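Local coordinates for protein acetyltransferase (Sinorhizobium meliloti, PDB 4JXR) that probably transfers an acetyl group from acetyl-CoA to an acceptor, as a phosphinothricin acetyltransferase-type member of the GNAT superfamily, at residues I20-S24 against Y90-R96; G51-P55 against Y179-Y184. All coordinates share one frame; numbering follows the deposited sequence. Where two conformers were deposited one is given.

Contact 1 (I20-S24 against Y90-R96)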
ATOM      1  N   ILE A  20       7.735 -17.768 -13.883  1.00 10.35           N
ATOM      2  CA  ILE A  20       7.404 -16.506 -14.501  1.00 10.26           C
ATOM      3  C   ILE A  20       7.738 -15.369 -13.561  1.00 10.05           C
ATOM      4  O   ILE A  20       8.353 -14.370 -13.944  1.00 11.16           O
ATOM      5  CB  ILE A  20       5.945 -16.464 -14.968  1.00  9.87           C
ATOM      6  CG1 ILE A  20       5.723 -17.454 -16.100  1.00 11.06           C
ATOM      7  CG2 ILE A  20       5.519 -15.088 -15.389  1.00 11.34           C
ATOM      8  CD1 ILE A  20       4.270 -17.772 -16.379  1.00 13.19           C
ATOM      9  N   TYR A  21       7.292 -15.488 -12.319  1.00  9.59           N
ATOM     10  CA  TYR A  21       7.553 -14.437 -11.356  1.00  9.34           C
ATOM     11  C   TYR A  21       9.057 -14.303 -11.087  1.00 10.36           C
ATOM     12  O   TYR A  21       9.559 -13.191 -10.969  1.00 11.13           O
ATOM     13  CB  TYR A  21       6.788 -14.682 -10.055  1.00  9.22           C
ATOM     14  CG  TYR A  21       6.817 -13.495  -9.107  1.00  8.90           C
ATOM     15  CD1 TYR A  21       6.293 -12.266  -9.485  1.00  9.49           C
ATOM     16  CD2 TYR A  21       7.369 -13.604  -7.843  1.00  9.59           C
ATOM     17  CE1 TYR A  21       6.329 -11.182  -8.630  1.00 10.03           C
ATOM     18  CE2 TYR A  21       7.403 -12.523  -6.977  1.00  9.89           C
ATOM     19  CZ  TYR A  21       6.878 -11.313  -7.379  1.00  9.55           C
ATOM     20  OH  TYR A  21       6.899 -10.225  -6.540  1.00 11.41           O
ATOM     21  N   ARG A  22       9.768 -15.428 -10.989  1.00 10.15           N
ATOM     22  CA  ARG A  22      11.212 -15.368 -10.777  0.50 10.91           C
ATOM     23  C   ARG A  22      11.899 -14.492 -11.850  1.00 11.19           C
ATOM     24  O   ARG A  22      12.757 -13.652 -11.536  1.00 11.93           O
ATOM     25  CB  ARG A  22      11.792 -16.781 -10.799  0.50 11.94           C
ATOM     26  CG  ARG A  22      13.318 -16.832 -10.751  0.50 13.95           C
ATOM     27  CD  ARG A  22      13.867 -18.272 -10.692  0.50 16.98           C
ATOM     28  NE  ARG A  22      15.303 -18.251 -10.365  0.50 20.66           N
ATOM     29  CZ  ARG A  22      15.802 -18.330  -9.136  0.50 20.59           C
ATOM     30  NH1 ARG A  22      15.008 -18.509  -8.078  0.50 22.27           N
ATOM     31  NH2 ARG A  22      17.109 -18.249  -8.977  0.50 23.96           N
ATOM     32  N   GLU A  23      11.527 -14.704 -13.112  1.00 11.66           N
ATOM     33  CA  GLU A  23      12.154 -13.972 -14.207  1.00 12.86           C
ATOM     34  C   GLU A  23      11.856 -12.488 -14.003  1.00 12.42           C
ATOM     35  O   GLU A  23      12.721 -11.615 -14.265  1.00 14.16           O
ATOM     36  CB  GLU A  23      11.650 -14.505 -15.543  1.00 14.67           C
ATOM     37  CG  GLU A  23      12.357 -13.944 -16.771  1.00 18.38           C
ATOM     38  CD  GLU A  23      12.025 -12.517 -17.168  1.00 21.17           C
ATOM     39  OE1 GLU A  23      10.874 -11.975 -16.980  1.00 21.35           O
ATOM     40  OE2 GLU A  23      12.959 -11.962 -17.837  1.00 23.80           O
ATOM     41  N   SER A  24      10.624 -12.147 -13.614  1.00 11.98           N
ATOM     42  CA  SER A  24      10.259 -10.746 -13.373  0.50 12.05           C
ATOM     43  C   SER A  24      11.033 -10.158 -12.206  1.00 11.94           C
ATOM     44  O   SER A  24      11.525  -9.008 -12.269  1.00 13.84           O
ATOM     45  CB  SER A  24       8.763 -10.644 -13.102  0.50 13.66           C
ATOM     46  OG  SER A  24       8.337  -9.286 -12.935  0.50 14.77           O
ATOM     47  N   TYR A  90       1.623 -10.737 -14.814  1.00  9.18           N
ATOM     48  CA  TYR A  90       2.992 -11.157 -15.157  1.00  9.84           C
ATOM     49  C   TYR A  90       2.956 -12.045 -16.376  1.00 10.39           C
ATOM     50  O   TYR A  90       2.343 -13.089 -16.381  1.00 11.66           O
ATOM     51  CB  TYR A  90       3.656 -11.880 -13.992  1.00 11.26           C
ATOM     52  CG  TYR A  90       3.863 -10.948 -12.817  1.00 10.71           C
ATOM     53  CD1 TYR A  90       4.984 -10.174 -12.740  1.00 12.65           C
ATOM     54  CD2 TYR A  90       2.947 -10.855 -11.792  1.00 12.32           C
ATOM     55  CE1 TYR A  90       5.155  -9.269 -11.711  1.00 14.46           C
ATOM     56  CE2 TYR A  90       3.121  -9.924 -10.754  1.00 12.71           C
ATOM     57  CZ  TYR A  90       4.217  -9.133 -10.763  1.00 14.00           C
ATOM     58  OH  TYR A  90       4.395  -8.227  -9.734  1.00 17.77           O
ATOM     59  N   LEU A  91       3.653 -11.625 -17.423  1.00 12.11           N
ATOM     60  CA  LEU A  91       3.792 -12.376 -18.659  1.00 12.77           C
ATOM     61  C   LEU A  91       5.202 -12.878 -18.810  1.00 13.02           C
ATOM     62  O   LEU A  91       6.149 -12.121 -18.629  1.00 16.70           O
ATOM     63  CB  LEU A  91       3.526 -11.445 -19.837  1.00 13.82           C
ATOM     64  CG  LEU A  91       2.146 -10.881 -19.922  1.00 17.22           C
ATOM     65  CD1 LEU A  91       2.010  -9.931 -21.097  1.00 20.15           C
ATOM     66  CD2 LEU A  91       1.100 -11.955 -19.989  1.00 21.49           C
ATOM     67  N   SER A  92       5.361 -14.115 -19.219  1.00 12.57           N
ATOM     68  CA  SER A  92       6.665 -14.615 -19.657  1.00 13.94           C
ATOM     69  C   SER A  92       7.089 -13.823 -20.883  1.00 13.85           C
ATOM     70  O   SER A  92       6.260 -13.299 -21.648  1.00 13.25           O
ATOM     71  CB  SER A  92       6.590 -16.075 -19.981  1.00 14.57           C
ATOM     72  OG  SER A  92       5.805 -16.340 -21.076  1.00 15.25           O
ATOM     73  N   PRO A  93       8.415 -13.745 -21.134  1.00 17.89           N
ATOM     74  CA  PRO A  93       8.874 -12.989 -22.305  1.00 20.79           C
ATOM     75  C   PRO A  93       8.181 -13.412 -23.585  1.00 20.18           C
ATOM     76  O   PRO A  93       7.827 -12.530 -24.394  1.00 25.62           O
ATOM     77  CB  PRO A  93      10.360 -13.291 -22.328  1.00 28.87           C
ATOM     78  CG  PRO A  93      10.701 -13.381 -20.859  1.00 26.10           C
ATOM     79  CD  PRO A  93       9.543 -14.157 -20.283  1.00 20.40           C
ATOM     80  N   GLU A  94       7.934 -14.707 -23.761  0.50 22.30           N
ATOM     81  CA  GLU A  94       7.362 -15.216 -24.999  0.50 29.58           C
ATOM     82  C   GLU A  94       5.896 -14.880 -25.174  0.50 30.66           C
ATOM     83  O   GLU A  94       5.378 -14.978 -26.295  0.50 42.73           O
ATOM     84  CB  GLU A  94       7.531 -16.740 -25.080  0.50 38.62           C
ATOM     85  CG  GLU A  94       6.620 -17.503 -24.115  0.50 43.40           C
ATOM     86  CD  GLU A  94       6.278 -18.912 -24.575  0.50 49.46           C
ATOM     87  OE1 GLU A  94       6.954 -19.866 -24.125  0.50 53.39           O
ATOM     88  OE2 GLU A  94       5.322 -19.062 -25.371  0.50 44.70           O
ATOM     89  N   ALA A  95       5.251 -14.454 -24.078  1.00 19.81           N
ATOM     90  CA  ALA A  95       3.847 -14.095 -24.100  1.00 19.19           C
ATOM     91  C   ALA A  95       3.622 -12.618 -24.404  1.00 16.61           C
ATOM     92  O   ALA A  95       2.481 -12.192 -24.428  1.00 20.54           O
ATOM     93  CB  ALA A  95       3.186 -14.415 -22.756  1.00 19.44           C
ATOM     94  N   ARG A  96       4.675 -11.813 -24.506  1.00 14.37           N
ATOM     95  CA  ARG A  96       4.518 -10.370 -24.672  1.00 15.43           C
ATOM     96  C   ARG A  96       4.237 -10.047 -26.129  1.00 16.16           C
ATOM     97  O   ARG A  96       4.690 -10.772 -27.038  1.00 18.31           O
ATOM     98  CB  ARG A  96       5.740  -9.669 -24.103  1.00 18.67           C
ATOM     99  CG  ARG A  96       5.920  -9.881 -22.599  1.00 19.82           C
ATOM    100  CD  ARG A  96       7.192  -9.379 -21.939  1.00 22.63           C
ATOM    101  NE  ARG A  96       7.378 -10.036 -20.611  1.00 23.11           N
ATOM    102  CZ  ARG A  96       8.533 -10.107 -19.945  1.00 22.27           C
ATOM    103  NH1 ARG A  96       9.632  -9.537 -20.439  1.00 28.25           N
ATOM    104  NH2 ARG A  96       8.634 -10.731 -18.808  1.00 25.16           N
TER
HETATM  105  O   HOH W   1      12.471  -9.933 -19.567  1.00 36.04           O

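Contact 2 (G51-P55 against Y179-Y184)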
ATOM      1  N   GLY A  51      -8.317 -17.739  -1.208  1.00 11.30           N
ATOM      2  CA  GLY A  51      -9.123 -17.924  -0.017  1.00 12.23           C
ATOM      3  C   GLY A  51      -9.941 -16.710   0.315  1.00 12.07           C
ATOM      4  O   GLY A  51     -11.003 -16.837   0.965  1.00 14.83           O
ATOM      5  N   ASN A  52      -9.537 -15.533  -0.120  1.00 11.21           N
ATOM      6  CA  ASN A  52     -10.284 -14.308   0.039  1.00 11.13           C
ATOM      7  C   ASN A  52     -11.306 -14.065  -1.068  1.00 10.80           C
ATOM      8  O   ASN A  52     -11.931 -13.015  -1.099  1.00 11.67           O
ATOM      9  CB  ASN A  52      -9.314 -13.124   0.172  1.00 12.09           C
ATOM     10  CG  ASN A  52      -8.678 -13.009   1.514  1.00 13.45           C
ATOM     11  OD1 ASN A  52      -9.349 -13.144   2.528  1.00 15.97           O
ATOM     12  ND2 ASN A  52      -7.420 -12.624   1.534  1.00 13.26           N
ATOM     13  N   GLY A  53     -11.451 -15.007  -1.980  1.00 10.32           N
ATOM     14  CA  GLY A  53     -12.450 -14.915  -3.032  1.00 10.37           C
ATOM     15  C   GLY A  53     -12.011 -14.163  -4.273  1.00  9.42           C
ATOM     16  O   GLY A  53     -12.801 -14.006  -5.196  1.00 10.04           O
ATOM     17  N   TYR A  54     -10.761 -13.723  -4.323  1.00  8.77           N
ATOM     18  CA  TYR A  54     -10.280 -12.976  -5.467  1.00  8.43           C
ATOM     19  C   TYR A  54      -9.950 -13.899  -6.634  1.00  7.96           C
ATOM     20  O   TYR A  54      -9.509 -15.027  -6.420  1.00  9.38           O
ATOM     21  CB  TYR A  54      -9.003 -12.229  -5.062  1.00  8.73           C
ATOM     22  CG  TYR A  54      -9.162 -11.173  -4.019  1.00  8.36           C
ATOM     23  CD1 TYR A  54      -9.973 -10.058  -4.195  1.00  8.30           C
ATOM     24  CD2 TYR A  54      -8.448 -11.218  -2.836  1.00  9.01           C
ATOM     25  CE1 TYR A  54     -10.063  -9.061  -3.258  1.00  8.04           C
ATOM     26  CE2 TYR A  54      -8.523 -10.214  -1.887  1.00  9.17           C
ATOM     27  CZ  TYR A  54      -9.330  -9.116  -2.099  1.00  8.10           C
ATOM     28  OH  TYR A  54      -9.368  -8.141  -1.162  1.00  8.81           O
ATOM     29  N   PRO A  55     -10.059 -13.413  -7.856  1.00  7.74           N
ATOM     30  CA  PRO A  55      -9.751 -14.207  -9.042  1.00  8.19           C
ATOM     31  C   PRO A  55      -8.244 -14.294  -9.258  1.00  7.83           C
ATOM     32  O   PRO A  55      -7.509 -13.313  -9.107  1.00  8.34           O
ATOM     33  CB  PRO A  55     -10.426 -13.446 -10.173  1.00  9.01           C
ATOM     34  CG  PRO A  55     -10.403 -11.995  -9.686  1.00  8.74           C
ATOM     35  CD  PRO A  55     -10.645 -12.121  -8.216  1.00  8.49           C
ATOM     36  N   TYR A 179     -20.845 -10.478  -0.424  1.00 12.54           N
ATOM     37  CA  TYR A 179     -19.470 -10.290  -0.875  1.00 12.07           C
ATOM     38  C   TYR A 179     -19.440  -9.177  -1.907  1.00 11.46           C
ATOM     39  O   TYR A 179     -20.272  -9.169  -2.772  1.00 12.52           O
ATOM     40  CB  TYR A 179     -18.971 -11.614  -1.485  1.00 13.95           C
ATOM     41  CG  TYR A 179     -17.484 -11.615  -1.864  1.00 11.80           C
ATOM     42  CD1 TYR A 179     -16.550 -12.002  -0.950  1.00 11.73           C
ATOM     43  CD2 TYR A 179     -17.051 -11.238  -3.121  1.00 11.17           C
ATOM     44  CE1 TYR A 179     -15.185 -12.032  -1.257  1.00 11.49           C
ATOM     45  CE2 TYR A 179     -15.704 -11.223  -3.432  1.00 10.78           C
ATOM     46  CZ  TYR A 179     -14.765 -11.647  -2.517  1.00 10.51           C
ATOM     47  OH  TYR A 179     -13.443 -11.640  -2.877  1.00 10.89           O
ATOM     48  N   PRO A 180     -18.433  -8.261  -1.849  1.00 10.36           N
ATOM     49  CA  PRO A 180     -17.248  -8.263  -0.956  1.00 10.11           C
ATOM     50  C   PRO A 180     -17.441  -7.457   0.321  1.00 10.28           C
ATOM     51  O   PRO A 180     -16.466  -7.202   1.037  1.00 10.39           O
ATOM     52  CB  PRO A 180     -16.162  -7.666  -1.866  1.00 10.27           C
ATOM     53  CG  PRO A 180     -16.944  -6.653  -2.663  1.00 11.11           C
ATOM     54  CD  PRO A 180     -18.274  -7.313  -2.943  1.00 11.42           C
ATOM     55  N   ASP A 181     -18.677  -7.067   0.663  1.00 10.27           N
ATOM     56  CA  ASP A 181     -18.915  -6.374   1.930  1.00 10.50           C
ATOM     57  C   ASP A 181     -18.495  -7.212   3.110  1.00 10.79           C
ATOM     58  O   ASP A 181     -18.227  -6.663   4.189  1.00 12.00           O
ATOM     59  CB  ASP A 181     -20.412  -6.045   2.068  1.00 11.44           C
ATOM     60  CG  ASP A 181     -20.688  -5.159   3.225  1.00 11.86           C
ATOM     61  OD1 ASP A 181     -20.074  -4.091   3.348  1.00 12.95           O
ATOM     62  OD2 ASP A 181     -21.576  -5.511   4.055  1.00 13.74           O
ATOM     63  N   THR A 182     -18.480  -8.517   2.938  1.00 11.40           N
ATOM     64  CA  THR A 182     -18.130  -9.462   3.973  1.00 11.62           C
ATOM     65  C   THR A 182     -16.626  -9.625   4.229  1.00 11.99           C
ATOM     66  O   THR A 182     -16.234 -10.331   5.146  1.00 13.21           O
ATOM     67  CB  THR A 182     -18.717 -10.823   3.627  1.00 13.72           C
ATOM     68  OG1 THR A 182     -18.311 -11.131   2.295  1.00 14.39           O
ATOM     69  CG2 THR A 182     -20.225 -10.779   3.662  1.00 16.65           C
ATOM     70  N   LEU A 183     -15.769  -8.999   3.392  1.00 10.97           N
ATOM     71  CA  LEU A 183     -14.321  -9.084   3.591  1.00 10.66           C
ATOM     72  C   LEU A 183     -13.876  -8.161   4.696  1.00 10.35           C
ATOM     73  O   LEU A 183     -14.324  -7.031   4.844  1.00 11.05           O
ATOM     74  CB  LEU A 183     -13.568  -8.681   2.327  1.00 11.36           C
ATOM     75  CG  LEU A 183     -13.485  -9.704   1.225  1.00 12.04           C
ATOM     76  CD1 LEU A 183     -12.902  -9.055  -0.003  1.00 12.67           C
ATOM     77  CD2 LEU A 183     -12.617 -10.850   1.640  1.00 14.43           C
ATOM     78  N   TYR A 184     -12.888  -8.644   5.436  1.00 11.50           N
ATOM     79  CA  TYR A 184     -12.165  -7.827   6.396  1.00 11.50           C
ATOM     80  C   TYR A 184     -13.030  -7.273   7.502  1.00 12.03           C
ATOM     81  O   TYR A 184     -12.851  -6.151   7.937  1.00 13.58           O
ATOM     82  CB  TYR A 184     -11.337  -6.709   5.712  1.00 11.58           C
ATOM     83  CG  TYR A 184     -10.534  -7.253   4.528  1.00 11.07           C
ATOM     84  CD1 TYR A 184      -9.786  -8.422   4.611  1.00 11.98           C
ATOM     85  CD2 TYR A 184     -10.514  -6.592   3.339  1.00 10.47           C
ATOM     86  CE1 TYR A 184      -9.123  -8.940   3.513  1.00 11.93           C
ATOM     87  CE2 TYR A 184      -9.861  -7.082   2.221  1.00 10.43           C
ATOM     88  CZ  TYR A 184      -9.194  -8.272   2.316  1.00 10.69           C
ATOM     89  OH  TYR A 184      -8.528  -8.854   1.241  1.00 12.08           O
TER

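Contact 1 (I20-S24 against Y90-R96)
Y21 turns the edge of its ring onto a face of Y90 in a T-shaped stack, the planes at 87° and the centroids 5.1 Å apart. CD1 of Y21 stands over the middle of the Y90 ring, while its CE1 comes down on the hydroxyl-bearing end, 3.6 Å from Y90 CZ. The two side chains run alongside each other and point the same way. At the rim of the Y90 ring, near its plane, sits the hydroxyl of S24, whose OG is 3.4 Å from Y90 CE1.

One turn before S24, I20 sends its CG2 branch, anti to the backbone N, against the strand end, 4.0 Å from Y90 CB and close to the backbone of L91 and S92. Farther along the same helix, E23 and R96 form a salt bridge, with OE1 of E23 3.1 Å from R96 NH2. NH2 meets OE1 on its syn side, 34° out of the carboxylate plane. A water closes the other route, donating to E23 OE2 and accepting from R96 NH1.

NE and NH2 of R96 grip L91 O side-on, in the plane of the guanidinium, NH2 at 2.9 Å from L91 O; NH2 thus serves both E23 OE1 and L91 O. P93 CA covers one guanidinium face. Bent about its CB-CG bond (chi2 -74°), E23 lays its carboxylate on P93 CG. Further out, Y21 OH hydrogen-bonds T31 and E33, E23 OE2 bonds N27, and the Y90 ring meets Y69 of strand 66-74.

L91 binds acetyl-CoA, as do G97 and G101 farther on; the strand end and 3-10 turn that lead into this glycine-rich loop, which in GNAT enzymes binds the CoA pyrophosphate, are packed against helix 14-27.

Contact 2 (G51-P55 against Y179-Y184)
Y184 and Y54 reach toward each other from opposite directions and meet at their hydroxyls, the two OH atoms 2.6 Å apart, close enough for a hydrogen bond. Followed outward from CB, the Y184 ring is lined on one face by CB of the preceding L183. Its CE2 and CZ both come up to the Y54 hydroxyl, CZ lying 3.5 Å from Y54 OH. The OH at the end also approaches the Y54 ring edge, 3.4 Å from its CE2. The same hydroxyl passes 3.9 Å from ND2 of N52, whose amide is turned 74° from the Y184 ring.

The other half of the contact closes a helix end. G53 has positive phi and forms the Schellman motif that finishes helix 39-51; the facing segment 179-184 contains a type I turn, P180 to L183, after a cis peptide bond before P180. Y179, with CG anti to the backbone N (chi1 -174°), extends its ring to this end, where its OH donates to N52 O over 2.7 Å. The bond lies in the carbonyl plane, on a lone pair, and N52 O sits at the ring's edge. G53 packs beside this hydroxyl, with Y179 OH 3.2 Å from G53 C.

Between Y179 and Y184, L183 forks: CD2 rests 3.6 Å from N52 O, and CD1 lies against the hydroxyl end of Y54, 4.1 Å from Y54 CZ.

Overall arrangement
Contacts 1 and 2 lie on opposite sides of the chain's centre, their own centres 27 Å apart and their nearest atoms about 11 Å apart. Along the chain their segments alternate: 20-24, 51-55, 90-96, then 179-184. The mixed seven-stranded sheet connects them. Strand 66-74 borders both, its Y69 near contact 1 and its S73 and A74 near Y54, while strand 84-91 ends in contact 1 and strand 56-60 begins directly after 51-55. Contact 1 joins helix 14-27 to the strand end that runs into the acetyl-CoA-binding loop, whereas contact 2 lies away from the annotated sites and brings the C-terminal tail back to the end of helix 39-51.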